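PDB 4CPD: alcohol dehydrogenase from Thermus sp., which probably catalyses the reversible, NAD-dependent oxidation of alcohols to aldehydes or ketones, and binds zinc ions and NAD. Local coordinates for residues A[83-88]-A[291-296]; A[195-200]-A[215-220]; A[223-228]-A[253-258]. All coordinates share one frame; numbering follows the deposited sequence.

Interaction 1. Residues A[83-88]-A[291-296]; sequences GPFHIA and GLANVH. With NAD (nicotinamide-adenine-dinucleotide), chain G.
The seam between the GroES-like part and the Rossmann-type coenzyme domain, where the nicotinamide end of NAD lodges, brings P84, F85 and H86 against A293, V295 and H296. H296 presents its edge, through CE1, to the face of H86 in an offset edge-to-face pair, planes at 70° and centroids 4.6 Å apart. One face of H296 is taken by P84, whose CG sits 3.5 Å from the ring centroid, over its centre, as a CH-pi contact. H86 turns its own edge to the start of helix 295-307: V295 N lies at that edge, in the ring plane, 3.3 Å from H86 CE1, and V295 CB is 3.5 Å from the same atom. H86 CG stands between the backbone N and the carbonyl carbon (chi1 66°), and the ring reaches across to both V295 and H296. An alanine in place of H86 would probably leave the edge of H296 without the ring face it meets and open a gap beside V295. H296 is held further by the ring of Y100 and by a weak hydrogen bond to N134.

Nearer the coenzyme, F85 CE2 packs 3.7 Å from V295 CG2, while its CZ lies 3.7 Å from NAD O7N, which approaches the ring edge. The carboxamide is gripped twice by backbone: A293 N donates to O7N at 2.7 Å, and NAD N7N donates to G291 O at 3.3 Å. F85 also touches D152, a zinc ligand, so the contact borders the cleft between the two domains of a medium-chain dehydrogenase.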
loop_
_atom_site.group_PDB
_atom_site.type_symbol
_atom_site.label_atom_id
_atom_site.label_comp_id
_atom_site.label_asym_id
_atom_site.label_seq_id
_atom_site.Cartn_x
_atom_site.Cartn_y
_atom_site.Cartn_z
ATOM N N GLY A 83 9.635 21.509 -15.244
ATOM C CA GLY A 83 9.720 20.071 -15.518
ATOM C C GLY A 83 9.957 19.301 -14.251
ATOM O O GLY A 83 10.471 19.858 -13.286
ATOM N N PRO A 84 9.569 18.027 -14.237
ATOM C CA PRO A 84 9.898 17.124 -13.138
ATOM C C PRO A 84 11.399 17.021 -12.876
ATOM O O PRO A 84 12.196 17.087 -13.794
ATOM C CB PRO A 84 9.403 15.777 -13.634
ATOM C CG PRO A 84 8.305 16.120 -14.565
ATOM C CD PRO A 84 8.786 17.343 -15.276
ATOM N N PHE A 85 11.766 16.851 -11.618
ATOM C CA PHE A 85 13.139 16.654 -11.250
ATOM C C PHE A 85 13.731 15.344 -11.750
ATOM O O PHE A 85 14.925 15.147 -11.675
ATOM C CB PHE A 85 13.282 16.744 -9.735
ATOM C CG PHE A 85 12.726 15.570 -8.976
ATOM C CD1 PHE A 85 13.500 14.435 -8.739
ATOM C CD2 PHE A 85 11.461 15.637 -8.414
ATOM C CE1 PHE A 85 13.004 13.377 -7.991
ATOM C CE2 PHE A 85 10.960 14.571 -7.678
ATOM C CZ PHE A 85 11.735 13.446 -7.463
ATOM N N HIS A 86 12.907 14.446 -12.235
ATOM C CA HIS A 86 13.401 13.202 -12.712
ATOM C C HIS A 86 12.911 13.015 -14.139
ATOM O O HIS A 86 11.831 13.431 -14.471
ATOM C CB HIS A 86 12.938 12.066 -11.797
ATOM C CG HIS A 86 11.458 11.850 -11.812
ATOM N ND1 HIS A 86 10.593 12.596 -11.048
ATOM C CD2 HIS A 86 10.689 10.968 -12.493
ATOM C CE1 HIS A 86 9.357 12.176 -11.249
ATOM N NE2 HIS A 86 9.384 11.201 -12.131
ATOM N N ILE A 87 13.711 12.360 -14.972
ATOM C CA ILE A 87 13.425 12.270 -16.388
ATOM C C ILE A 87 12.901 10.910 -16.730
ATOM O O ILE A 87 13.114 9.960 -15.996
ATOM C CB ILE A 87 14.667 12.578 -17.259
ATOM C CG1 ILE A 87 15.767 11.528 -17.066
ATOM C CG2 ILE A 87 15.251 13.926 -16.891
ATOM C CD1 ILE A 87 16.714 11.425 -18.256
ATOM N N ALA A 88 12.238 10.841 -17.875
ATOM C CA ALA A 88 11.510 9.677 -18.294
ATOM C C ALA A 88 11.448 9.667 -19.797
ATOM O O ALA A 88 11.449 10.716 -20.414
ATOM C CB ALA A 88 10.112 9.672 -17.713
ATOM N N GLY A 291 8.068 5.214 -1.779
ATOM C CA GLY A 291 8.607 5.425 -3.108
ATOM C C GLY A 291 9.072 6.833 -3.417
ATOM O O GLY A 291 8.813 7.771 -2.673
ATOM N N LEU A 292 9.756 6.972 -4.541
ATOM C CA LEU A 292 10.107 8.262 -5.067
ATOM C C LEU A 292 8.953 8.783 -5.919
ATOM O O LEU A 292 8.217 8.009 -6.541
ATOM C CB LEU A 292 11.382 8.145 -5.890
ATOM C CG LEU A 292 12.575 7.472 -5.188
ATOM C CD1 LEU A 292 13.811 7.549 -6.064
ATOM C CD2 LEU A 292 12.895 8.074 -3.818
ATOM N N ALA A 293 8.807 10.100 -5.964
ATOM C CA ALA A 293 7.656 10.734 -6.598
ATOM C C ALA A 293 7.530 10.375 -8.016
ATOM O O ALA A 293 8.520 10.124 -8.676
ATOM C CB ALA A 293 7.793 12.223 -6.503
ATOM N N ASN A 294 6.304 10.372 -8.500
ATOM C CA ASN A 294 6.013 10.118 -9.916
ATOM C C ASN A 294 5.382 11.398 -10.445
ATOM O O ASN A 294 4.212 11.472 -10.847
ATOM C CB ASN A 294 5.086 8.921 -10.059
ATOM C CG ASN A 294 4.732 8.622 -11.492
ATOM O OD1 ASN A 294 5.441 9.003 -12.414
ATOM N ND2 ASN A 294 3.631 7.936 -11.692
ATOM N N VAL A 295 6.205 12.428 -10.424
ATOM C CA VAL A 295 5.774 13.789 -10.692
ATOM C C VAL A 295 4.955 13.956 -11.956
ATOM O O VAL A 295 3.963 14.687 -11.955
ATOM C CB VAL A 295 6.977 14.732 -10.757
ATOM C CG1 VAL A 295 6.528 16.137 -11.119
ATOM C CG2 VAL A 295 7.724 14.742 -9.421
ATOM N N HIS A 296 5.357 13.284 -13.017
ATOM C CA HIS A 296 4.681 13.430 -14.312
ATOM C C HIS A 296 3.198 13.120 -14.226
ATOM O O HIS A 296 2.408 13.698 -14.944
ATOM C CB HIS A 296 5.283 12.505 -15.354
ATOM C CG HIS A 296 6.755 12.680 -15.541
ATOM N ND1 HIS A 296 7.669 12.348 -14.565
ATOM C CD2 HIS A 296 7.474 13.147 -16.591
ATOM C CE1 HIS A 296 8.885 12.593 -15.004
ATOM N NE2 HIS A 296 8.795 13.088 -16.225
HETATM P PA NAD G . 14.340 18.986 5.135
HETATM O O1A NAD G . 14.558 20.461 4.794
HETATM O O2A NAD G . 15.499 18.172 5.703
HETATM O O5B NAD G . 13.061 18.743 6.097
HETATM C C5B NAD G . 13.063 17.701 7.072
HETATM C C4B NAD G . 12.209 18.109 8.270
HETATM O O4B NAD G . 11.950 16.966 9.096
HETATM C C3B NAD G . 12.925 19.155 9.132
HETATM O O3B NAD G . 12.060 20.222 9.554
HETATM C C2B NAD G . 13.368 18.379 10.339
HETATM O O2B NAD G . 13.447 19.204 11.505
HETATM C C1B NAD G . 12.274 17.334 10.434
HETATM N N9A NAD G . 12.748 16.180 11.199
HETATM C C8A NAD G . 13.960 15.605 11.067
HETATM N N7A NAD G . 14.057 14.574 11.940
HETATM C C5A NAD G . 12.895 14.488 12.628
HETATM C C6A NAD G . 12.334 13.618 13.681
HETATM N N6A NAD G . 13.091 12.617 14.159
HETATM N N1A NAD G . 11.077 13.850 14.144
HETATM C C2A NAD G . 10.326 14.856 13.656
HETATM N N3A NAD G . 10.779 15.690 12.690
HETATM C C4A NAD G . 12.026 15.559 12.143
HETATM O O3 NAD G . 13.868 18.187 3.805
HETATM P PN NAD G . 12.654 18.526 2.785
HETATM O O1N NAD G . 13.262 19.465 1.762
HETATM O O2N NAD G . 11.349 18.814 3.534
HETATM O O5D NAD G . 12.421 17.068 2.126
HETATM C C5D NAD G . 11.642 16.123 2.885
HETATM C C4D NAD G . 12.058 14.661 2.738
HETATM O O4D NAD G . 11.425 14.133 1.564
HETATM C C3D NAD G . 13.562 14.443 2.563
HETATM O O3D NAD G . 13.911 13.186 3.169
HETATM C C2D NAD G . 13.748 14.442 1.044
HETATM O O2D NAD G . 14.947 13.792 0.552
HETATM C C1D NAD G . 12.452 13.742 0.627
HETATM N N1N NAD G . 12.047 13.994 -0.766
HETATM C C2N NAD G . 11.577 12.918 -1.404
HETATM C C3N NAD G . 11.149 12.975 -2.723
HETATM C C7N NAD G . 10.629 11.692 -3.306
HETATM O O7N NAD G . 10.686 11.469 -4.504
HETATM N N7N NAD G . 10.076 10.808 -2.453
HETATM C C4N NAD G . 11.205 14.202 -3.405
HETATM C C5N NAD G . 11.699 15.324 -2.729
HETATM C C6N NAD G . 12.120 15.197 -1.395
#

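Interaction 2. Residues A[195-200]-A[215-220]. With NAD (nicotinamide-adenine-dinucleotide), chain G.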
loop_
_atom_site.group_PDB
_atom_site.type_symbol
_atom_site.label_atom_id
_atom_site.label_comp_id
_atom_site.label_asym_id
_atom_site.label_seq_id
_atom_site.Cartn_x
_atom_site.Cartn_y
_atom_site.Cartn_z
ATOM N N LYS A 195 -9.115 17.637 9.477
ATOM C CA LYS A 195 -8.166 17.997 10.491
ATOM C C LYS A 195 -6.768 17.480 10.074
ATOM O O LYS A 195 -6.625 16.368 9.565
ATOM C CB LYS A 195 -8.574 17.386 11.816
ATOM C CG LYS A 195 -7.576 17.681 12.931
ATOM C CD LYS A 195 -7.966 17.054 14.255
ATOM C CE LYS A 195 -9.101 17.814 14.923
ATOM N NZ LYS A 195 -9.222 17.415 16.353
ATOM N N ILE A 196 -5.749 18.294 10.309
ATOM C CA ILE A 196 -4.401 18.023 9.879
ATOM C C ILE A 196 -3.492 18.222 11.049
ATOM O O ILE A 196 -3.600 19.227 11.726
ATOM C CB ILE A 196 -3.939 19.005 8.776
ATOM C CG1 ILE A 196 -4.914 19.005 7.595
ATOM C CG2 ILE A 196 -2.517 18.664 8.317
ATOM C CD1 ILE A 196 -4.631 20.098 6.587
ATOM N N LEU A 197 -2.572 17.291 11.262
ATOM C CA LEU A 197 -1.629 17.349 12.384
ATOM C C LEU A 197 -0.200 17.346 11.880
ATOM O O LEU A 197 0.167 16.521 11.046
ATOM C CB LEU A 197 -1.835 16.138 13.281
ATOM C CG LEU A 197 -3.287 16.005 13.711
ATOM C CD1 LEU A 197 -3.780 14.581 13.587
ATOM C CD2 LEU A 197 -3.455 16.516 15.122
ATOM N N ALA A 198 0.616 18.248 12.400
ATOM C CA ALA A 198 1.984 18.369 11.942
ATOM C C ALA A 198 2.888 18.022 13.080
ATOM O O ALA A 198 2.776 18.587 14.145
ATOM C CB ALA A 198 2.274 19.772 11.425
ATOM N N ILE A 199 3.770 17.065 12.842
ATOM C CA ILE A 199 4.715 16.616 13.823
ATOM C C ILE A 199 6.088 16.999 13.315
ATOM O O ILE A 199 6.458 16.645 12.192
ATOM C CB ILE A 199 4.642 15.092 14.009
ATOM C CG1 ILE A 199 3.317 14.690 14.659
ATOM C CG2 ILE A 199 5.791 14.589 14.876
ATOM C CD1 ILE A 199 2.203 14.407 13.686
ATOM N N ASP A 200 6.824 17.741 14.138
ATOM C CA ASP A 200 8.224 18.081 13.883
ATOM C C ASP A 200 8.887 18.374 15.233
ATOM O O ASP A 200 8.295 18.117 16.293
ATOM C CB ASP A 200 8.320 19.276 12.947
ATOM C CG ASP A 200 9.619 19.314 12.195
ATOM O OD1 ASP A 200 10.685 19.301 12.838
ATOM O OD2 ASP A 200 9.583 19.355 10.953
ATOM N N ILE A 215 -2.688 21.515 13.353
ATOM C CA ILE A 215 -2.381 21.431 14.781
ATOM C C ILE A 215 -0.933 20.949 14.962
ATOM O O ILE A 215 -0.625 19.793 14.674
ATOM C CB ILE A 215 -3.326 20.451 15.463
ATOM C CG1 ILE A 215 -4.750 20.987 15.400
ATOM C CG2 ILE A 215 -2.903 20.208 16.898
ATOM C CD1 ILE A 215 -5.821 20.003 15.844
ATOM N N PRO A 216 -0.041 21.832 15.449
ATOM C CA PRO A 216 1.368 21.496 15.571
ATOM C C PRO A 216 1.589 20.646 16.788
ATOM O O PRO A 216 0.857 20.786 17.771
ATOM C CB PRO A 216 2.028 22.850 15.757
ATOM C CG PRO A 216 1.008 23.623 16.518
ATOM C CD PRO A 216 -0.329 23.152 16.031
ATOM N N ILE A 217 2.584 19.769 16.701
ATOM C CA ILE A 217 2.919 18.813 17.756
ATOM C C ILE A 217 4.439 18.660 17.799
ATOM O O ILE A 217 5.048 18.174 16.835
ATOM C CB ILE A 217 2.298 17.427 17.485
ATOM C CG1 ILE A 217 0.764 17.519 17.462
ATOM C CG2 ILE A 217 2.765 16.423 18.525
ATOM C CD1 ILE A 217 0.047 16.213 17.146
ATOM N N ASN A 218 5.054 19.077 18.903
ATOM C CA ASN A 218 6.503 18.942 19.050
ATOM C C ASN A 218 6.875 17.565 19.612
ATOM O O ASN A 218 6.543 17.244 20.758
ATOM C CB ASN A 218 7.067 20.060 19.933
ATOM C CG ASN A 218 8.550 20.295 19.696
ATOM O OD1 ASN A 218 9.334 19.346 19.664
ATOM N ND2 ASN A 218 8.943 21.558 19.517
ATOM N N ALA A 219 7.558 16.759 18.801
ATOM C CA ALA A 219 7.893 15.376 19.181
ATOM C C ALA A 219 8.977 15.274 20.255
ATOM O O ALA A 219 9.105 14.224 20.895
ATOM C CB ALA A 219 8.307 14.578 17.958
ATOM N N GLU A 220 9.752 16.351 20.430
ATOM C CA GLU A 220 10.738 16.450 21.517
ATOM C C GLU A 220 10.019 16.618 22.858
ATOM O O GLU A 220 10.424 16.031 23.867
ATOM C CB GLU A 220 11.687 17.641 21.307
ATOM C CG GLU A 220 13.161 17.328 21.507
ATOM C CD GLU A 220 13.905 17.302 20.183
ATOM O OE1 GLU A 220 14.253 18.397 19.697
ATOM O OE2 GLU A 220 14.129 16.201 19.621
HETATM P PA NAD G . 14.340 18.986 5.135
HETATM O O1A NAD G . 14.558 20.461 4.794
HETATM O O2A NAD G . 15.499 18.172 5.703
HETATM O O5B NAD G . 13.061 18.743 6.097
HETATM C C5B NAD G . 13.063 17.701 7.072
HETATM C C4B NAD G . 12.209 18.109 8.270
HETATM O O4B NAD G . 11.950 16.966 9.096
HETATM C C3B NAD G . 12.925 19.155 9.132
HETATM O O3B NAD G . 12.060 20.222 9.554
HETATM C C2B NAD G . 13.368 18.379 10.339
HETATM O O2B NAD G . 13.447 19.204 11.505
HETATM C C1B NAD G . 12.274 17.334 10.434
HETATM N N9A NAD G . 12.748 16.180 11.199
HETATM C C8A NAD G . 13.960 15.605 11.067
HETATM N N7A NAD G . 14.057 14.574 11.940
HETATM C C5A NAD G . 12.895 14.488 12.628
HETATM C C6A NAD G . 12.334 13.618 13.681
HETATM N N6A NAD G . 13.091 12.617 14.159
HETATM N N1A NAD G . 11.077 13.850 14.144
HETATM C C2A NAD G . 10.326 14.856 13.656
HETATM N N3A NAD G . 10.779 15.690 12.690
HETATM C C4A NAD G . 12.026 15.559 12.143
HETATM O O3 NAD G . 13.868 18.187 3.805
HETATM P PN NAD G . 12.654 18.526 2.785
HETATM O O1N NAD G . 13.262 19.465 1.762
HETATM O O2N NAD G . 11.349 18.814 3.534
HETATM O O5D NAD G . 12.421 17.068 2.126
HETATM C C5D NAD G . 11.642 16.123 2.885
HETATM C C4D NAD G . 12.058 14.661 2.738
HETATM O O4D NAD G . 11.425 14.133 1.564
HETATM C C3D NAD G . 13.562 14.443 2.563
HETATM O O3D NAD G . 13.911 13.186 3.169
HETATM C C2D NAD G . 13.748 14.442 1.044
HETATM O O2D NAD G . 14.947 13.792 0.552
HETATM C C1D NAD G . 12.452 13.742 0.627
HETATM N N1N NAD G . 12.047 13.994 -0.766
HETATM C C2N NAD G . 11.577 12.918 -1.404
HETATM C C3N NAD G . 11.149 12.975 -2.723
HETATM C C7N NAD G . 10.629 11.692 -3.306
HETATM O O7N NAD G . 10.686 11.469 -4.504
HETATM N N7N NAD G . 10.076 10.808 -2.453
HETATM C C4N NAD G . 11.205 14.202 -3.405
HETATM C C5N NAD G . 11.699 15.324 -2.729
HETATM C C6N NAD G . 12.120 15.197 -1.395
#
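Between A198 and I215 the flat groups that meet are peptide units, joined through their N-H and C=O edges, and the flat carboxylate of D200 turns its oxygens to the adenosine ribose hydroxyls O2B and O3B of NAD. The sheet has L197, I199, I215 and I217 on one face and A198, D200, P216 and N218 on the other. I215 and I217 each use both N and O in the parallel pattern, bonding to I196 and A198 and to A198 and D200. I215 N to I196 O and A198 N to I215 O are both 3.0 Å. I217 N to A198 O is weak, bent to 126° at the hydrogen, and D200 N closes on I217 O at 3.3 Å. The pairing runs one step past the strand, where A219 N donates to D200 O at 2.9 Å.

On the aliphatic face, L197 and I215 lie side by side, with L197 CD2 4.0 Å from I215 CB; the L197 and I217 side chains cross obliquely, the same CD2 meeting I217 CD1, while I199 lies alongside I217. The K195 chain is bent at chi3 (-75°), which sets CE 4.0 Å from I215 CD1; its NZ forms a salt bridge with E231. Helix 203-212 covers the opposite face through A209 and L206 and completes the beta-alpha-beta unit.

NAD O2B donates to D200 OD1 at 3.1 Å and O3B to OD2 at 3.0 Å, and A177 N also donates to OD2. An acid in this position, accepting from the 2'-hydroxyl, would be expected to repel a 2'-phosphate, consistent with a preference for NAD over NADP.

Interaction 3. Residues A[223-228]-A[253-258]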
loop_
_atom_site.group_PDB
_atom_site.type_symbol
_atom_site.label_atom_id
_atom_site.label_comp_id
_atom_site.label_asym_id
_atom_site.label_seq_id
_atom_site.Cartn_x
_atom_site.Cartn_y
_atom_site.Cartn_z
ATOM N N ASN A 223 4.662 13.011 23.621
ATOM C CA ASN A 223 4.385 11.815 22.827
ATOM C C ASN A 223 3.384 12.148 21.723
ATOM O O ASN A 223 2.193 12.391 22.005
ATOM C CB ASN A 223 3.843 10.654 23.678
ATOM C CG ASN A 223 3.930 9.304 22.956
ATOM O OD1 ASN A 223 4.137 9.224 21.733
ATOM N ND2 ASN A 223 3.791 8.235 23.719
ATOM N N PRO A 224 3.861 12.142 20.462
ATOM C CA PRO A 224 3.002 12.530 19.350
ATOM C C PRO A 224 1.875 11.536 19.142
ATOM O O PRO A 224 0.764 11.943 18.795
ATOM C CB PRO A 224 3.953 12.577 18.155
ATOM C CG PRO A 224 5.122 11.751 18.542
ATOM C CD PRO A 224 5.205 11.724 20.024
ATOM N N VAL A 225 2.144 10.260 19.408
ATOM C CA VAL A 225 1.155 9.222 19.185
ATOM C C VAL A 225 -0.051 9.421 20.088
ATOM O O VAL A 225 -1.174 9.356 19.600
ATOM C CB VAL A 225 1.745 7.817 19.386
ATOM C CG1 VAL A 225 0.659 6.754 19.246
ATOM C CG2 VAL A 225 2.879 7.559 18.397
ATOM N N ARG A 226 0.191 9.641 21.390
ATOM C CA ARG A 226 -0.880 9.866 22.401
ATOM C C ARG A 226 -1.752 11.053 21.994
ATOM O O ARG A 226 -2.981 11.017 22.027
ATOM C CB ARG A 226 -0.255 10.152 23.773
ATOM N N ARG A 227 -1.061 12.090 21.556
ATOM C CA ARG A 227 -1.642 13.361 21.191
ATOM C C ARG A 227 -2.474 13.268 19.898
ATOM O O ARG A 227 -3.629 13.716 19.831
ATOM C CB ARG A 227 -0.463 14.323 21.049
ATOM C CG ARG A 227 -0.790 15.755 20.709
ATOM C CD ARG A 227 -1.673 16.486 21.717
ATOM N NE ARG A 227 -1.499 17.914 21.422
ATOM C CZ ARG A 227 -2.418 18.727 20.893
ATOM N NH1 ARG A 227 -3.662 18.316 20.669
ATOM N NH2 ARG A 227 -2.087 19.988 20.627
ATOM N N VAL A 228 -1.877 12.682 18.869
ATOM C CA VAL A 228 -2.562 12.463 17.608
ATOM C C VAL A 228 -3.829 11.631 17.828
ATOM O O VAL A 228 -4.877 11.850 17.212
ATOM C CB VAL A 228 -1.622 11.762 16.578
ATOM C CG1 VAL A 228 -2.399 11.203 15.396
ATOM C CG2 VAL A 228 -0.553 12.726 16.059
ATOM N N ALA A 253 4.720 6.469 12.159
ATOM C CA ALA A 253 3.606 6.574 11.241
ATOM C C ALA A 253 2.677 5.380 11.366
ATOM O O ALA A 253 1.437 5.547 11.384
ATOM C CB ALA A 253 4.097 6.721 9.805
ATOM N N LEU A 254 3.280 4.194 11.465
ATOM C CA LEU A 254 2.529 2.937 11.535
ATOM C C LEU A 254 1.808 2.714 12.871
ATOM O O LEU A 254 0.738 2.114 12.919
ATOM C CB LEU A 254 3.438 1.760 11.194
ATOM C CG LEU A 254 3.795 1.741 9.704
ATOM C CD1 LEU A 254 4.984 0.854 9.448
ATOM C CD2 LEU A 254 2.633 1.282 8.830
ATOM N N GLU A 255 2.384 3.215 13.950
ATOM C CA GLU A 255 1.714 3.177 15.229
ATOM C C GLU A 255 0.559 4.193 15.258
ATOM O O GLU A 255 -0.556 3.912 15.695
ATOM C CB GLU A 255 2.724 3.494 16.319
ATOM C CG GLU A 255 2.270 3.032 17.695
ATOM C CD GLU A 255 3.313 3.266 18.775
ATOM O OE1 GLU A 255 4.439 3.722 18.459
ATOM O OE2 GLU A 255 2.998 2.969 19.948
ATOM N N MET A 256 0.856 5.391 14.786
ATOM C CA MET A 256 -0.062 6.511 14.831
ATOM C C MET A 256 -1.370 6.287 14.026
ATOM O O MET A 256 -2.468 6.588 14.506
ATOM C CB MET A 256 0.733 7.691 14.292
ATOM C CG MET A 256 0.063 9.042 14.234
ATOM S SD MET A 256 1.267 10.217 13.561
ATOM C CE MET A 256 2.573 10.190 14.778
ATOM N N VAL A 257 -1.244 5.763 12.805
ATOM C CA VAL A 257 -2.369 5.697 11.872
ATOM C C VAL A 257 -3.449 4.819 12.475
ATOM O O VAL A 257 -3.135 3.866 13.174
ATOM C CB VAL A 257 -1.931 5.147 10.482
ATOM C CG1 VAL A 257 -1.543 3.679 10.571
ATOM C CG2 VAL A 257 -3.013 5.350 9.424
ATOM N N ARG A 258 -4.718 5.143 12.213
ATOM C CA ARG A 258 -5.817 4.293 12.663
ATOM C C ARG A 258 -5.801 2.926 11.996
ATOM O O ARG A 258 -5.299 2.772 10.896
ATOM C CB ARG A 258 -7.185 4.944 12.418
ATOM C CG ARG A 258 -7.702 4.970 10.985
ATOM C CD ARG A 258 -9.173 5.361 10.971
ATOM N NE ARG A 258 -9.739 5.598 9.629
ATOM C CZ ARG A 258 -10.148 4.653 8.777
ATOM N NH1 ARG A 258 -10.048 3.353 9.059
ATOM N NH2 ARG A 258 -10.666 5.009 7.621
#
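V228 and M256 cross at about a right angle, and their meeting shows how two helices can pack through a pair of unbranched and beta-branched side chains. Chi1 (-179°) puts M256 CG anti to the backbone N, chi2 (180°) keeps the chain extended as far as SD, and V228 comes across it. V228 CG1 lies 3.5 Å from M256 CG, and the other methyl, CG2, lies 4.0 Å from the sulphur SD. Beyond the sulphur the chain bends (chi3 -62°), and CE ends near P224 CB, at 4.4 Å, and near V225 CG2, at 4.5 Å. One methionine thus touches P224, V225 and V228, which lie on the side of helix 224-231 facing it.

V225 lies beside it. It stands where the backbones come nearest, its CA 5.3 Å from the CA of M256. Its side chain also meets E255 at about a right angle, with CG2 4.1 Å from OE1; this is contact of a methyl with an acid at the exposed margin. The start of the helix is capped by N223 in the N-cap position, whose OD1 accepts from V225 N at 3.2 Å, the donor standing well above the carbonyl plane.

R229 bonds to the carbonyl of E255, while K284 gathers the carbonyls of L254, E255 and V257 at the end of helix 247-256. Both helices rest on the parallel Rossmann sheet, M256 on A173 and I175 of strand 171-175 and V228 on I217 of strand 215-218, and so pack beside each other as neighbouring crossover helices.

In the fold
The three contacts show how chemistry follows place in the fold. Interaction 1 is the deepest, a buried meeting of loop and helix start between domains, built on rings and distant in sequence. Interactions 2 and 3 belong to the Rossmann sheet and its helices: interaction 2 is backbone pairing at one edge strand of the sheet, partly buried; interaction 3 is helix packing by aliphatic groups, mostly buried with an exposed acid at its margin. The two meet where helix 224-231 lies on strand 215-218, I217 CD1 packing 3.7 Å from V228 CG2. Interactions 1 and 2, about 17 Å apart at their nearest atoms, are related through NAD: one holds its carboxamide, the other its adenosine ribose.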